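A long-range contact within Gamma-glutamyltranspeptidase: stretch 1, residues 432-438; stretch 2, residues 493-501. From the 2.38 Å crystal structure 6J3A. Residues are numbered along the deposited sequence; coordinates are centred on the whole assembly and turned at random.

Stretch 1, residues 432-438: NMVAATP
Stretch 2 493-501: IPVMAFGTP

Two strands, 433-436 and 493-499, run in nearly the same direction, their axes 18° apart and 6.1 Å at closest approach. The register is set by two alanines: the CA atoms of Ala-435 and Ala-497 lie 5.5 Å apart, and their side chains meet, CB of Ala-435 to CB of Ala-497 at 4.1 Å. No hydrogen bond joins the stretches directly, so this is a packing of side chains against side chains and backbone rather than the pairing of neighbours in one sheet. At this spacing the two strands meet at their centre through the methyl groups of two alanines.

Ala-435 (phi/psi -139/121) and Ala-497 (-130/126) are both extended, and each directs its CA-to-CB bond toward the other stretch. Around their meeting point the methyls also rest on backbone. CB of Ala-497 lies 3.8 Å from O of Val-434, and CB of Ala-435 lies 3.7 Å from O of Phe-498. Alternation governs the rest of this centre: Val-434 (-150/142, chi1 70°, p) and Ala-436 (-133/142) point away, as do Met-496 (-144/137; chi1 t, chi2 t, chi3 p) and Phe-498 (-154/171; chi1 p, chi2 -73°).

Toward the N-terminal end, a long side chain takes over from the small ones. Met-433 (-125/158) points toward stretch 2 and gives up 91 Å² to it, the largest share of any residue in a contact that buries 324 Å² in all. Its rotamer is m, t, p, with chi angles of -53°, 179° and 89°. The terminal methyl, CE, sits 3.7 Å from CB of Ala-497 and reaches the backbone there, 3.5 Å from N of Ala-497, 3.6 Å from C of Met-496 and 3.8 Å from O of Val-495. SD of Met-433 packs 4.1 Å from CB of Pro-494, a ring of C-gamma exo pucker at -63/117. Val-495 departs from extended geometry, at -116/-25, and its CA-to-CB bond points away (chi1 m). Val-495 and Met-496 both point away, so simple alternation is interrupted here, and Pro-494 and Ala-497, three positions apart, both point toward stretch 1.

At the other end the contact becomes polar. Gly-499 is almost fully extended (173/-176) and has no side chain; an ideal CB would point toward stretch 1 and stand 3.6 Å from OG1 of Thr-437. Thr-437 (-121/79, chi1 m) directs its CA-to-CB bond toward stretch 2, with CG2 4.3 Å from O of Thr-500. A water completes the junction: it hydrogen-bonds to OG1 of Thr-437 at 2.9 Å and accepts from N of Thr-500 at 3.1 Å, bridging the two stretches. Thr-500 (-168/147, chi1 t) points away, and its OG1 donates to O of Pro-501 at 2.7 Å within its own stretch. The closing rule is that the water links a threonine hydroxyl to a backbone amide where the two stretches make no direct hydrogen bond.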

# COMPACT_ATOMS: atom_id res chain seq x y z
N ASN A 432 -20.89 5.34 3.79
CA ASN A 432 -20.80 5.26 5.26
C ASN A 432 -19.32 5.42 5.63
O ASN A 432 -18.45 4.92 4.93
CB ASN A 432 -21.30 3.90 5.78
CG ASN A 432 -22.75 3.62 5.40
OD1 ASN A 432 -23.63 4.44 5.63
ND2 ASN A 432 -23.01 2.44 4.82
N MET A 433 -19.04 6.14 6.71
CA MET A 433 -17.67 6.25 7.21
C MET A 433 -17.62 5.85 8.67
O MET A 433 -18.63 5.89 9.38
CB MET A 433 -17.13 7.66 7.08
CG MET A 433 -17.25 8.22 5.68
SD MET A 433 -16.62 9.90 5.59
CE MET A 433 -14.92 9.56 5.21
N VAL A 434 -16.42 5.46 9.09
CA VAL A 434 -16.14 5.10 10.48
C VAL A 434 -14.66 5.44 10.80
O VAL A 434 -13.79 5.30 9.95
CB VAL A 434 -16.50 3.62 10.75
CG1 VAL A 434 -15.55 2.67 10.04
CG2 VAL A 434 -16.56 3.34 12.23
N ALA A 435 -14.40 5.92 12.01
CA ALA A 435 -13.03 6.17 12.49
C ALA A 435 -12.95 5.72 13.94
O ALA A 435 -13.70 6.21 14.78
CB ALA A 435 -12.67 7.65 12.37
N ALA A 436 -12.05 4.78 14.23
CA ALA A 436 -11.95 4.19 15.57
C ALA A 436 -10.51 4.17 16.01
O ALA A 436 -9.62 3.88 15.21
CB ALA A 436 -12.52 2.79 15.58
N THR A 437 -10.30 4.42 17.29
CA THR A 437 -8.97 4.42 17.89
C THR A 437 -8.96 3.39 19.01
O THR A 437 -9.10 3.75 20.16
CB THR A 437 -8.64 5.84 18.41
OG1 THR A 437 -8.69 6.77 17.32
CG2 THR A 437 -7.27 5.92 19.04
N PRO A 438 -8.83 2.09 18.67
CA PRO A 438 -8.80 1.08 19.73
C PRO A 438 -7.43 0.94 20.40
O PRO A 438 -6.40 1.09 19.75
CB PRO A 438 -9.18 -0.21 19.00
CG PRO A 438 -8.67 0.00 17.63
CD PRO A 438 -8.88 1.46 17.34
N ILE A 493 -21.15 18.13 5.31
CA ILE A 493 -21.19 16.80 4.71
C ILE A 493 -19.94 16.04 5.14
O ILE A 493 -18.83 16.58 5.06
CB ILE A 493 -21.28 16.84 3.17
CG1 ILE A 493 -22.61 17.48 2.74
CG2 ILE A 493 -21.19 15.43 2.58
CD1 ILE A 493 -22.67 17.85 1.27
N PRO A 494 -20.10 14.78 5.58
CA PRO A 494 -18.93 13.97 5.93
C PRO A 494 -18.02 13.71 4.72
O PRO A 494 -18.46 13.11 3.74
CB PRO A 494 -19.55 12.65 6.45
CG PRO A 494 -20.94 13.01 6.83
CD PRO A 494 -21.35 14.05 5.83
N VAL A 495 -16.78 14.21 4.78
CA VAL A 495 -15.76 13.95 3.74
C VAL A 495 -14.52 13.17 4.13
O VAL A 495 -13.90 12.60 3.25
CB VAL A 495 -15.23 15.24 3.05
CG1 VAL A 495 -16.36 15.98 2.38
CG2 VAL A 495 -14.46 16.14 4.02
N MET A 496 -14.12 13.17 5.40
CA MET A 496 -12.83 12.58 5.81
C MET A 496 -12.97 11.93 7.18
O MET A 496 -13.61 12.48 8.08
CB MET A 496 -11.70 13.64 5.80
CG MET A 496 -10.30 13.09 6.01
SD MET A 496 -8.93 14.22 5.61
CE MET A 496 -9.25 15.54 6.78
N ALA A 497 -12.40 10.74 7.32
CA ALA A 497 -12.40 9.99 8.57
C ALA A 497 -10.97 9.59 8.80
O ALA A 497 -10.35 8.98 7.93
CB ALA A 497 -13.26 8.74 8.44
N PHE A 498 -10.45 9.94 9.97
CA PHE A 498 -9.03 9.81 10.22
C PHE A 498 -8.70 9.64 11.71
O PHE A 498 -9.58 9.72 12.58
CB PHE A 498 -8.28 11.01 9.59
CG PHE A 498 -8.68 12.35 10.13
CD1 PHE A 498 -9.90 12.92 9.79
CD2 PHE A 498 -7.81 13.07 10.94
CE1 PHE A 498 -10.26 14.17 10.27
CE2 PHE A 498 -8.17 14.33 11.43
CZ PHE A 498 -9.39 14.88 11.08
N GLY A 499 -7.44 9.35 11.96
CA GLY A 499 -6.92 9.21 13.31
C GLY A 499 -5.49 8.71 13.34
O GLY A 499 -4.85 8.56 12.30
N THR A 500 -5.00 8.50 14.55
CA THR A 500 -3.65 8.02 14.78
C THR A 500 -3.51 7.59 16.22
O THR A 500 -4.13 8.19 17.10
CB THR A 500 -2.56 9.10 14.50
OG1 THR A 500 -1.27 8.58 14.80
CG2 THR A 500 -2.75 10.36 15.35
N PRO A 501 -2.68 6.58 16.49
CA PRO A 501 -2.24 6.37 17.85
C PRO A 501 -1.15 7.37 18.20
O PRO A 501 -0.67 8.13 17.35
CB PRO A 501 -1.69 4.96 17.81
CG PRO A 501 -1.11 4.84 16.45
CD PRO A 501 -2.05 5.61 15.57
O HOH W 1 -6.91 9.08 16.90